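Rhomboid protease GlpG (Haemophilus influenzae, PDB 2NR9) probably cleaves transmembrane segments of membrane proteins within the lipid bilayer, as other rhomboid proteases do, using a catalytic serine-histidine dyad. Local coordinates at residues G9-I14 with K88-Y93; I24-G29 with T57-S62; V118-L123 with A167-G172. The protein carries 2 engineered substitutions. All coordinates share one frame; numbering follows the deposited sequence.

Contact 1. Residues G9-I14 with K88-Y93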
loop_
_atom_site.group_PDB
_atom_site.type_symbol
_atom_site.label_atom_id
_atom_site.label_comp_id
_atom_site.label_asym_id
_atom_site.label_seq_id
_atom_site.Cartn_x
_atom_site.Cartn_y
_atom_site.Cartn_z
ATOM N N GLY A 9 9.004 -5.950 -11.106
ATOM C CA GLY A 9 7.963 -6.953 -10.958
ATOM C C GLY A 9 6.752 -6.702 -11.828
ATOM O O GLY A 9 6.357 -5.555 -12.047
ATOM N N LYS A 10 6.147 -7.788 -12.304
ATOM C CA LYS A 10 4.964 -7.712 -13.150
ATOM C C LYS A 10 3.735 -7.196 -12.391
ATOM O O LYS A 10 2.961 -6.409 -12.924
ATOM C CB LYS A 10 4.677 -9.073 -13.788
ATOM C CG LYS A 10 5.751 -9.523 -14.770
ATOM C CD LYS A 10 5.462 -10.904 -15.325
ATOM C CE LYS A 10 6.534 -11.325 -16.330
ATOM N NZ LYS A 10 6.255 -12.665 -16.917
ATOM N N ILE A 11 3.559 -7.641 -11.151
ATOM C CA ILE A 11 2.423 -7.187 -10.343
ATOM C C ILE A 11 2.569 -5.700 -9.989
ATOM O O ILE A 11 1.616 -4.931 -10.104
ATOM C CB ILE A 11 2.257 -8.023 -9.066
ATOM C CG1 ILE A 11 1.958 -9.491 -9.419
ATOM C CG2 ILE A 11 1.130 -7.452 -8.193
ATOM C CD1 ILE A 11 0.626 -9.706 -10.150
ATOM N N THR A 12 3.768 -5.309 -9.557
ATOM C CA THR A 12 4.064 -3.906 -9.255
ATOM C C THR A 12 3.690 -3.048 -10.454
ATOM O O THR A 12 2.954 -2.065 -10.332
ATOM C CB THR A 12 5.575 -3.698 -8.984
ATOM O OG1 THR A 12 5.971 -4.451 -7.831
ATOM C CG2 THR A 12 5.880 -2.232 -8.753
ATOM N N LEU A 13 4.215 -3.427 -11.613
ATOM C CA LEU A 13 3.955 -2.722 -12.857
ATOM C C LEU A 13 2.473 -2.658 -13.197
ATOM O O LEU A 13 1.968 -1.603 -13.549
ATOM C CB LEU A 13 4.760 -3.336 -14.005
ATOM C CG LEU A 13 6.251 -3.001 -13.948
ATOM C CD1 LEU A 13 7.060 -3.898 -14.861
ATOM C CD2 LEU A 13 6.468 -1.532 -14.293
ATOM N N ILE A 14 1.778 -3.790 -13.097
ATOM C CA ILE A 14 0.341 -3.819 -13.381
ATOM C C ILE A 14 -0.454 -2.876 -12.472
ATOM O O ILE A 14 -1.371 -2.188 -12.930
ATOM C CB ILE A 14 -0.253 -5.239 -13.262
ATOM C CG1 ILE A 14 0.176 -6.104 -14.452
ATOM C CG2 ILE A 14 -1.773 -5.168 -13.206
ATOM C CD1 ILE A 14 -0.418 -7.505 -14.435
ATOM N N LYS A 88 3.373 -12.832 -3.033
ATOM C CA LYS A 88 3.530 -12.106 -1.784
ATOM C C LYS A 88 3.048 -10.661 -1.918
ATOM O O LYS A 88 2.309 -10.165 -1.067
ATOM C CB LYS A 88 4.997 -12.135 -1.340
ATOM C CG LYS A 88 5.281 -11.380 -0.049
ATOM C CD LYS A 88 4.590 -12.034 1.136
ATOM C CE LYS A 88 5.160 -13.422 1.405
ATOM N NZ LYS A 88 4.416 -14.128 2.488
ATOM N N LEU A 89 3.478 -9.984 -2.978
ATOM C CA LEU A 89 3.071 -8.598 -3.202
ATOM C C LEU A 89 1.561 -8.496 -3.442
ATOM O O LEU A 89 0.878 -7.656 -2.840
ATOM C CB LEU A 89 3.828 -7.990 -4.381
ATOM C CG LEU A 89 3.441 -6.539 -4.692
ATOM C CD1 LEU A 89 3.699 -5.631 -3.481
ATOM C CD2 LEU A 89 4.174 -6.033 -5.918
ATOM N N LEU A 90 1.039 -9.377 -4.294
ATOM C CA LEU A 90 -0.380 -9.366 -4.616
ATOM C C LEU A 90 -1.181 -9.523 -3.319
ATOM O O LEU A 90 -2.101 -8.753 -3.057
ATOM C CB LEU A 90 -0.722 -10.498 -5.590
ATOM C CG LEU A 90 -1.780 -10.196 -6.665
ATOM C CD1 LEU A 90 -2.359 -11.492 -7.234
ATOM C CD2 LEU A 90 -2.887 -9.301 -6.135
ATOM N N MET A 91 -0.787 -10.501 -2.497
ATOM C CA MET A 91 -1.427 -10.773 -1.198
ATOM C C MET A 91 -1.370 -9.592 -0.231
ATOM O O MET A 91 -2.380 -9.227 0.380
ATOM C CB MET A 91 -0.800 -12.007 -0.532
ATOM C CG MET A 91 -1.234 -13.344 -1.122
ATOM S SD MET A 91 -0.508 -14.741 -0.220
ATOM C CE MET A 91 -1.223 -16.129 -1.099
ATOM N N LEU A 92 -0.176 -9.061 -0.008
ATOM C CA LEU A 92 -0.043 -7.895 0.852
ATOM C C LEU A 92 -0.977 -6.799 0.337
ATOM O O LEU A 92 -1.649 -6.125 1.121
ATOM C CB LEU A 92 1.399 -7.377 0.838
ATOM C CG LEU A 92 2.484 -8.152 1.588
ATOM C CD1 LEU A 92 3.863 -7.752 1.082
ATOM C CD2 LEU A 92 2.370 -7.919 3.088
ATOM N N TYR A 93 -1.076 -6.665 -0.985
ATOM C CA TYR A 93 -1.938 -5.626 -1.578
ATOM C C TYR A 93 -3.424 -5.832 -1.280
ATOM O O TYR A 93 -4.124 -4.896 -0.865
ATOM C CB TYR A 93 -1.718 -5.510 -3.093
ATOM C CG TYR A 93 -2.796 -4.707 -3.787
ATOM C CD1 TYR A 93 -2.816 -3.316 -3.712
ATOM C CD2 TYR A 93 -3.820 -5.340 -4.479
ATOM C CE1 TYR A 93 -3.829 -2.579 -4.319
ATOM C CE2 TYR A 93 -4.835 -4.611 -5.094
ATOM C CZ TYR A 93 -4.835 -3.234 -5.011
ATOM O OH TYR A 93 -5.838 -2.513 -5.627
#

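Contact 2. Residues I24-G29 with T57-S62. Engineered in segment 24-29: Ile-24 (natural residue Leu). With PQE (3,6,12,15,18,21,24-heptaoxahexatriacontan-1-ol), chain F.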
loop_
_atom_site.group_PDB
_atom_site.type_symbol
_atom_site.label_atom_id
_atom_site.label_comp_id
_atom_site.label_asym_id
_atom_site.label_seq_id
_atom_site.Cartn_x
_atom_site.Cartn_y
_atom_site.Cartn_z
ATOM N N ILE A 24 -5.932 9.046 -15.117
ATOM C CA ILE A 24 -6.099 9.701 -16.408
ATOM C C ILE A 24 -7.577 9.721 -16.779
ATOM O O ILE A 24 -8.103 10.748 -17.191
ATOM C CB ILE A 24 -5.292 9.007 -17.520
ATOM C CG1 ILE A 24 -3.792 9.086 -17.222
ATOM C CG2 ILE A 24 -5.567 9.670 -18.870
ATOM C CD1 ILE A 24 -3.217 10.499 -17.315
ATOM N N ALA A 25 -8.249 8.587 -16.602
ATOM C CA ALA A 25 -9.676 8.503 -16.877
ATOM C C ALA A 25 -10.443 9.527 -16.037
ATOM O O ALA A 25 -11.383 10.162 -16.522
ATOM C CB ALA A 25 -10.193 7.091 -16.609
ATOM N N GLN A 26 -10.036 9.693 -14.782
ATOM C CA GLN A 26 -10.686 10.668 -13.909
ATOM C C GLN A 26 -10.647 12.070 -14.517
ATOM O O GLN A 26 -11.560 12.868 -14.310
ATOM C CB GLN A 26 -10.025 10.692 -12.520
ATOM C CG GLN A 26 -10.202 9.419 -11.711
ATOM C CD GLN A 26 -9.489 9.470 -10.372
ATOM O OE1 GLN A 26 -8.686 8.594 -10.056
ATOM N NE2 GLN A 26 -9.753 10.514 -9.593
ATOM N N GLN A 27 -9.612 12.341 -15.315
ATOM C CA GLN A 27 -9.386 13.686 -15.869
ATOM C C GLN A 27 -10.085 14.007 -17.204
ATOM O O GLN A 27 -10.202 15.181 -17.563
ATOM C CB GLN A 27 -7.879 13.967 -15.999
ATOM C CG GLN A 27 -7.036 13.520 -14.799
ATOM C CD GLN A 27 -7.364 14.272 -13.516
ATOM O OE1 GLN A 27 -7.506 15.493 -13.516
ATOM N NE2 GLN A 27 -7.415 13.546 -12.407
ATOM N N LEU A 28 -10.527 12.991 -17.948
ATOM C CA LEU A 28 -11.154 13.256 -19.261
ATOM C C LEU A 28 -12.614 12.852 -19.351
ATOM O O LEU A 28 -13.007 12.142 -20.276
ATOM C CB LEU A 28 -10.403 12.564 -20.402
ATOM C CG LEU A 28 -8.975 12.078 -20.251
ATOM C CD1 LEU A 28 -9.005 10.548 -20.098
ATOM C CD2 LEU A 28 -8.203 12.451 -21.496
ATOM N N GLY A 29 -13.428 13.330 -18.430
ATOM C CA GLY A 29 -14.832 12.975 -18.438
ATOM C C GLY A 29 -15.410 13.121 -17.059
ATOM O O GLY A 29 -16.099 14.095 -16.772
ATOM N N THR A 57 -8.398 1.814 -3.558
ATOM C CA THR A 57 -6.958 2.083 -3.600
ATOM C C THR A 57 -6.460 2.500 -4.979
ATOM O O THR A 57 -5.317 2.918 -5.129
ATOM C CB THR A 57 -6.147 0.844 -3.177
ATOM O OG1 THR A 57 -6.319 -0.196 -4.149
ATOM C CG2 THR A 57 -6.584 0.354 -1.810
ATOM N N LEU A 58 -7.310 2.350 -5.984
ATOM C CA LEU A 58 -6.943 2.652 -7.364
ATOM C C LEU A 58 -7.317 4.071 -7.805
ATOM O O LEU A 58 -7.062 4.457 -8.949
ATOM C CB LEU A 58 -7.599 1.635 -8.297
ATOM C CG LEU A 58 -6.893 0.306 -8.620
ATOM C CD1 LEU A 58 -5.825 -0.093 -7.618
ATOM C CD2 LEU A 58 -7.900 -0.817 -8.870
ATOM N N VAL A 59 -7.980 4.818 -6.927
ATOM C CA VAL A 59 -8.400 6.175 -7.240
ATOM C C VAL A 59 -7.560 7.199 -6.471
ATOM O O VAL A 59 -7.292 7.029 -5.282
ATOM C CB VAL A 59 -9.899 6.399 -6.911
ATOM C CG1 VAL A 59 -10.325 7.814 -7.296
ATOM C CG2 VAL A 59 -10.765 5.369 -7.624
ATOM N N HIS A 60 -7.153 8.261 -7.159
ATOM C CA HIS A 60 -6.354 9.306 -6.542
ATOM C C HIS A 60 -6.997 10.684 -6.711
ATOM O O HIS A 60 -7.793 10.901 -7.627
ATOM C CB HIS A 60 -4.905 9.247 -7.036
ATOM C CG HIS A 60 -4.146 8.071 -6.500
ATOM N ND1 HIS A 60 -4.273 6.800 -7.027
ATOM C CD2 HIS A 60 -3.349 7.948 -5.412
ATOM C CE1 HIS A 60 -3.563 5.953 -6.302
ATOM N NE2 HIS A 60 -2.988 6.624 -5.319
ATOM N N LEU A 61 -6.682 11.594 -5.796
ATOM C CA LEU A 61 -7.365 12.883 -5.740
ATOM C C LEU A 61 -6.550 14.092 -6.210
ATOM O O LEU A 61 -7.089 15.190 -6.341
ATOM C CB LEU A 61 -7.921 13.108 -4.334
ATOM C CG LEU A 61 -8.739 11.925 -3.793
ATOM C CD1 LEU A 61 -9.117 12.124 -2.331
ATOM C CD2 LEU A 61 -9.975 11.672 -4.647
ATOM N N SER A 62 -5.258 13.896 -6.453
ATOM C CA SER A 62 -4.411 14.971 -6.958
ATOM C C SER A 62 -3.155 14.419 -7.623
ATOM O O SER A 62 -2.845 13.228 -7.500
ATOM C CB SER A 62 -4.033 15.953 -5.840
ATOM O OG SER A 62 -3.139 15.362 -4.915
HETATM O O47 PQE F . -4.297 18.340 -13.764
HETATM C C68 PQE F . -4.243 18.926 -12.454
HETATM C C52 PQE F . -4.974 18.028 -11.458
HETATM O O70 PQE F . -4.889 18.596 -10.151
HETATM C C55 PQE F . -3.813 18.041 -9.393
HETATM C C58 PQE F . -3.546 18.908 -8.166
HETATM O O71 PQE F . -2.242 18.632 -7.656
HETATM C C61 PQE F . -1.371 19.756 -7.785
HETATM C C62 PQE F . -1.681 20.498 -9.081
HETATM C C63 PQE F . -0.405 20.889 -9.818
HETATM C C66 PQE F . 0.679 19.831 -9.654
HETATM C C67 PQE F . 0.727 18.899 -10.858
HETATM O O72 PQE F . 1.683 17.864 -10.619
HETATM C C65 PQE F . 1.775 16.964 -11.725
HETATM C C64 PQE F . 2.727 15.819 -11.388
HETATM O O73 PQE F . 2.638 14.805 -12.391
HETATM C C60 PQE F . 1.302 14.328 -12.558
HETATM C C59 PQE F . 1.316 12.810 -12.709
HETATM O O74 PQE F . 0.009 12.346 -13.049
HETATM C C57 PQE F . -0.163 10.959 -12.752
HETATM C C56 PQE F . 1.097 10.185 -13.132
HETATM O O75 PQE F . 1.745 9.693 -11.956
HETATM C C54 PQE F . 3.152 9.549 -12.154
HETATM C C53 PQE F . 3.741 8.675 -11.052
HETATM O O76 PQE F . 4.635 7.720 -11.622
HETATM C C51 PQE F . 5.829 7.581 -10.849
HETATM C C50 PQE F . 6.651 6.400 -11.360
HETATM C C49 PQE F . 7.715 5.992 -10.344
HETATM C C48 PQE F . 9.109 5.993 -10.962
HETATM C C47 PQE F . 10.169 5.669 -9.914
HETATM C C46 PQE F . 11.124 6.842 -9.716
HETATM C C45 PQE F . 11.864 6.733 -8.387
HETATM C C44 PQE F . 12.609 8.026 -8.059
HETATM C C43 PQE F . 13.481 7.864 -6.815
HETATM C C42 PQE F . 14.920 8.296 -7.086
HETATM C C41 PQE F . 15.515 9.030 -5.889
HETATM C C40 PQE F . 16.264 10.275 -6.327
HETATM O O HOH W 1 -8.363 15.029 -9.592
#

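Contact 3. Residues V118-L123 with A167-G172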
loop_
_atom_site.group_PDB
_atom_site.type_symbol
_atom_site.label_atom_id
_atom_site.label_comp_id
_atom_site.label_asym_id
_atom_site.label_seq_id
_atom_site.Cartn_x
_atom_site.Cartn_y
_atom_site.Cartn_z
ATOM N N VAL A 118 -1.698 1.045 1.450
ATOM C CA VAL A 118 -0.911 -0.082 0.947
ATOM C C VAL A 118 0.582 0.249 1.000
ATOM O O VAL A 118 1.409 -0.605 1.345
ATOM C CB VAL A 118 -1.313 -0.460 -0.495
ATOM C CG1 VAL A 118 -0.430 -1.591 -1.023
ATOM C CG2 VAL A 118 -2.779 -0.867 -0.545
ATOM N N VAL A 119 0.913 1.507 0.718
ATOM C CA VAL A 119 2.296 1.971 0.754
ATOM C C VAL A 119 2.905 1.754 2.140
ATOM O O VAL A 119 3.989 1.203 2.268
ATOM C CB VAL A 119 2.412 3.474 0.350
ATOM C CG1 VAL A 119 3.825 3.968 0.545
ATOM C CG2 VAL A 119 1.981 3.672 -1.100
ATOM N N TYR A 120 2.195 2.187 3.175
ATOM C CA TYR A 120 2.646 1.986 4.545
ATOM C C TYR A 120 2.783 0.518 4.931
ATOM O O TYR A 120 3.727 0.141 5.624
ATOM C CB TYR A 120 1.775 2.760 5.532
ATOM C CG TYR A 120 2.133 4.219 5.564
ATOM C CD1 TYR A 120 1.536 5.119 4.692
ATOM C CD2 TYR A 120 3.193 4.670 6.339
ATOM C CE1 TYR A 120 1.920 6.454 4.662
ATOM C CE2 TYR A 120 3.585 6.003 6.319
ATOM C CZ TYR A 120 2.944 6.887 5.474
ATOM O OH TYR A 120 3.321 8.211 5.452
ATOM N N ALA A 121 1.854 -0.314 4.474
ATOM C CA ALA A 121 1.971 -1.745 4.710
ATOM C C ALA A 121 3.253 -2.233 4.033
ATOM O O ALA A 121 4.045 -2.967 4.625
ATOM C CB ALA A 121 0.765 -2.475 4.151
ATOM N N VAL A 122 3.452 -1.813 2.786
ATOM C CA VAL A 122 4.655 -2.168 2.043
ATOM C C VAL A 122 5.925 -1.654 2.741
ATOM O O VAL A 122 6.895 -2.401 2.900
ATOM C CB VAL A 122 4.589 -1.674 0.570
ATOM C CG1 VAL A 122 5.983 -1.588 -0.041
ATOM C CG2 VAL A 122 3.673 -2.586 -0.257
ATOM N N LEU A 123 5.910 -0.386 3.170
ATOM C CA LEU A 123 7.056 0.191 3.895
ATOM C C LEU A 123 7.264 -0.533 5.222
ATOM O O LEU A 123 8.395 -0.781 5.638
ATOM C CB LEU A 123 6.857 1.690 4.156
ATOM C CG LEU A 123 6.707 2.612 2.943
ATOM C CD1 LEU A 123 6.662 4.075 3.385
ATOM C CD2 LEU A 123 7.850 2.387 1.969
ATOM N N ALA A 167 -5.606 6.826 9.896
ATOM C CA ALA A 167 -6.076 5.500 10.317
ATOM C C ALA A 167 -5.642 4.455 9.293
ATOM O O ALA A 167 -5.258 3.340 9.646
ATOM C CB ALA A 167 -7.591 5.492 10.481
ATOM N N ALA A 168 -5.707 4.829 8.019
ATOM C CA ALA A 168 -5.293 3.940 6.946
ATOM C C ALA A 168 -3.781 3.761 6.964
ATOM O O ALA A 168 -3.276 2.662 6.784
ATOM C CB ALA A 168 -5.746 4.490 5.601
ATOM N N HIS A 169 -3.062 4.841 7.228
ATOM C CA HIS A 169 -1.608 4.792 7.253
ATOM C C HIS A 169 -1.074 3.956 8.404
ATOM O O HIS A 169 -0.176 3.123 8.219
ATOM C CB HIS A 169 -1.014 6.198 7.305
ATOM C CG HIS A 169 -1.375 7.043 6.128
ATOM N ND1 HIS A 169 -1.555 8.408 6.216
ATOM C CD2 HIS A 169 -1.692 6.705 4.857
ATOM C CE1 HIS A 169 -1.876 8.884 5.027
ATOM N NE2 HIS A 169 -1.981 7.870 4.187
ATOM N N ILE A 170 -1.642 4.168 9.587
ATOM C CA ILE A 170 -1.219 3.455 10.782
ATOM C C ILE A 170 -1.587 1.980 10.740
ATOM O O ILE A 170 -0.749 1.125 11.016
ATOM C CB ILE A 170 -1.759 4.112 12.063
ATOM C CG1 ILE A 170 -1.210 5.536 12.187
ATOM C CG2 ILE A 170 -1.363 3.301 13.278
ATOM C CD1 ILE A 170 -1.473 6.184 13.533
ATOM N N SER A 171 -2.821 1.670 10.355
ATOM C CA SER A 171 -3.215 0.271 10.238
ATOM C C SER A 171 -2.402 -0.402 9.135
ATOM O O SER A 171 -2.116 -1.590 9.209
ATOM C CB SER A 171 -4.715 0.132 9.973
ATOM O OG SER A 171 -5.089 0.802 8.794
ATOM N N GLY A 172 -2.002 0.379 8.133
ATOM C CA GLY A 172 -1.186 -0.135 7.029
ATOM C C GLY A 172 0.188 -0.538 7.520
ATOM O O GLY A 172 0.641 -1.650 7.286
#

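Contact 1. Residues G9-I14 with K88-Y93
The hydroxyl OG1 of Thr-12 is hydrogen-bonded to OE1 of Glu-81 on helix 63-84 and at the same time has a methyl group close against it, Leu-89 CD2 at 3.1 Å. The two side chains meet at about a right angle. CD2 also lies 3.7 Å from the backbone N of Thr-12, near the first turn of helix 10-27, where Gly-9 is the N-cap residue. Leu-89 reaches this spot because its CG stands anti to the backbone N (chi1 179°), which carries the isobutyl group out from helix 86-108. Ile-11 flanks the same methyl with its CG2 branch, 4.1 Å from CD2, as the two side chains slide past one another in opposite directions. Its other branch ends in CD1, which approaches Leu-90 CG at 4.3 Å nearer the surface of the protein. The short helical segments pass 9.8 Å apart at 43°, so interdigitating side chains, rather than backbone, join the first and third predicted transmembrane helices. Glu-81 takes part a second time, accepting the backbone N-H of Ile-11 at OE2. One carboxylate therefore engages both a helix-start amide and a threonine hydroxyl beside an apolar seam, and its negative charge is probably favoured by the N-terminal end of the helix dipole.

Contact 2. Residues I24-G29 with T57-S62
Near the catalytic centre, the loop that leads into helix 63-84 is tied to the last turns of helix 10-27 by Gln-26, whose side-chain amide pairs with both backbone polar groups of His-60. NE2 of Gln-26 donates to His-60 O at 2.8 Å, the donor lying close to the direction in which that carbonyl points (C=O...N 162°). In return, His-60 N donates to Gln-26 OE1 at 3.3 Å, meeting a lone pair in the carbonyl plane at 127°. This pairing uses the glutamine amide much as a neighbouring strand would use its peptide groups, although the loop has no regular secondary structure. An extended chain (chi2 178°) carries the amide across to the loop. Val-59 adds an apolar touch: its CG1 methyl, anti to the backbone N, sits on one side of the amide plane and off its centre, 3.3 Å from Gln-26 OE1. The backbone of His-60 is thus fixed while its imidazole turns inward, about 7 Å from the side chain of the nucleophile Ser-116. His-60 is the first residue of the rhomboid His-x-x-x-x-His-x-x-x-Asn motif; its ring meets that of His-65, NE2 of His-60 makes a weak hydrogen bond to Asn-69 OD1, and in relatives the second histidine and the asparagine are linked to the oxyanion hole, a part they probably play here. Further along the loop, a water weakly links Gln-27 NE2 (3.3 Å) with Leu-61 O (3.5 Å). Ser-62, the N-cap of helix 63-84, caps the N of His-65 with its hydroxyl, and its CB rests 3.7 Å from O71 of a bound polyoxyethylene detergent.

Contact 3. Residues V118-L123 with A167-G172
Ala-121 and Gly-172 bring helices 116-131 and 166-191 into direct backbone contact, their CA atoms 4.2 Å apart. With no side chain on Gly-172, the segment axes approach to 7.4 Å at an angle of 25°. Ala-121 CA lies 2.9 Å from Gly-172 O in a bent CA-H...O contact, and Ala-121 CB lies 3.2 Å from the same oxygen. Gly-172 is the first glycine of the GxxxG motif that follows the catalytic histidine in rhomboids. Next to Ala-121, the Tyr-120 ring lies obliquely against the imidazole of His-169, one turn before Gly-172, the planes 38° apart and the centroids 4.8 Å apart. His-169 CB sits over the tyrosine face, 4.0 Å from its centroid, in a CH-pi contact, while Tyr-120 CE1 lies over one imidazole face near its rim. The far side of helix 166-191 is looser at Ile-170, which is partly exposed and touches a detergent molecule; Ser-171 also turns away from this interface. Close apolar packing on one imidazole face, together with the hydrogen bond between His-169 NE2 and Ser-116 OG, probably helps set the orientation of the catalytic His-169 ring.

In the fold
From the N terminus, the chain enters helix 10-27, and both ends of this helix are used: its start in contact 1, its last turns in contact 2. Contact 2 closes first, at the loop before helix 63-84, and this shorter closure falls wholly within the longer one that contact 1 completes on helix 86-108. Contact 3 follows in series, joining helix 116-131 to helix 166-191 at the catalytic dyad. Neighbouring pieces also meet directly. Tyr-93 OH of contact 1 lies 2.8 Å from Thr-57 OG1 of contact 2, a probable hydrogen bond, and Val-118 of contact 3 packs against both residues, bringing helix 86-108 and the loop before helix 63-84 against helix 116-131.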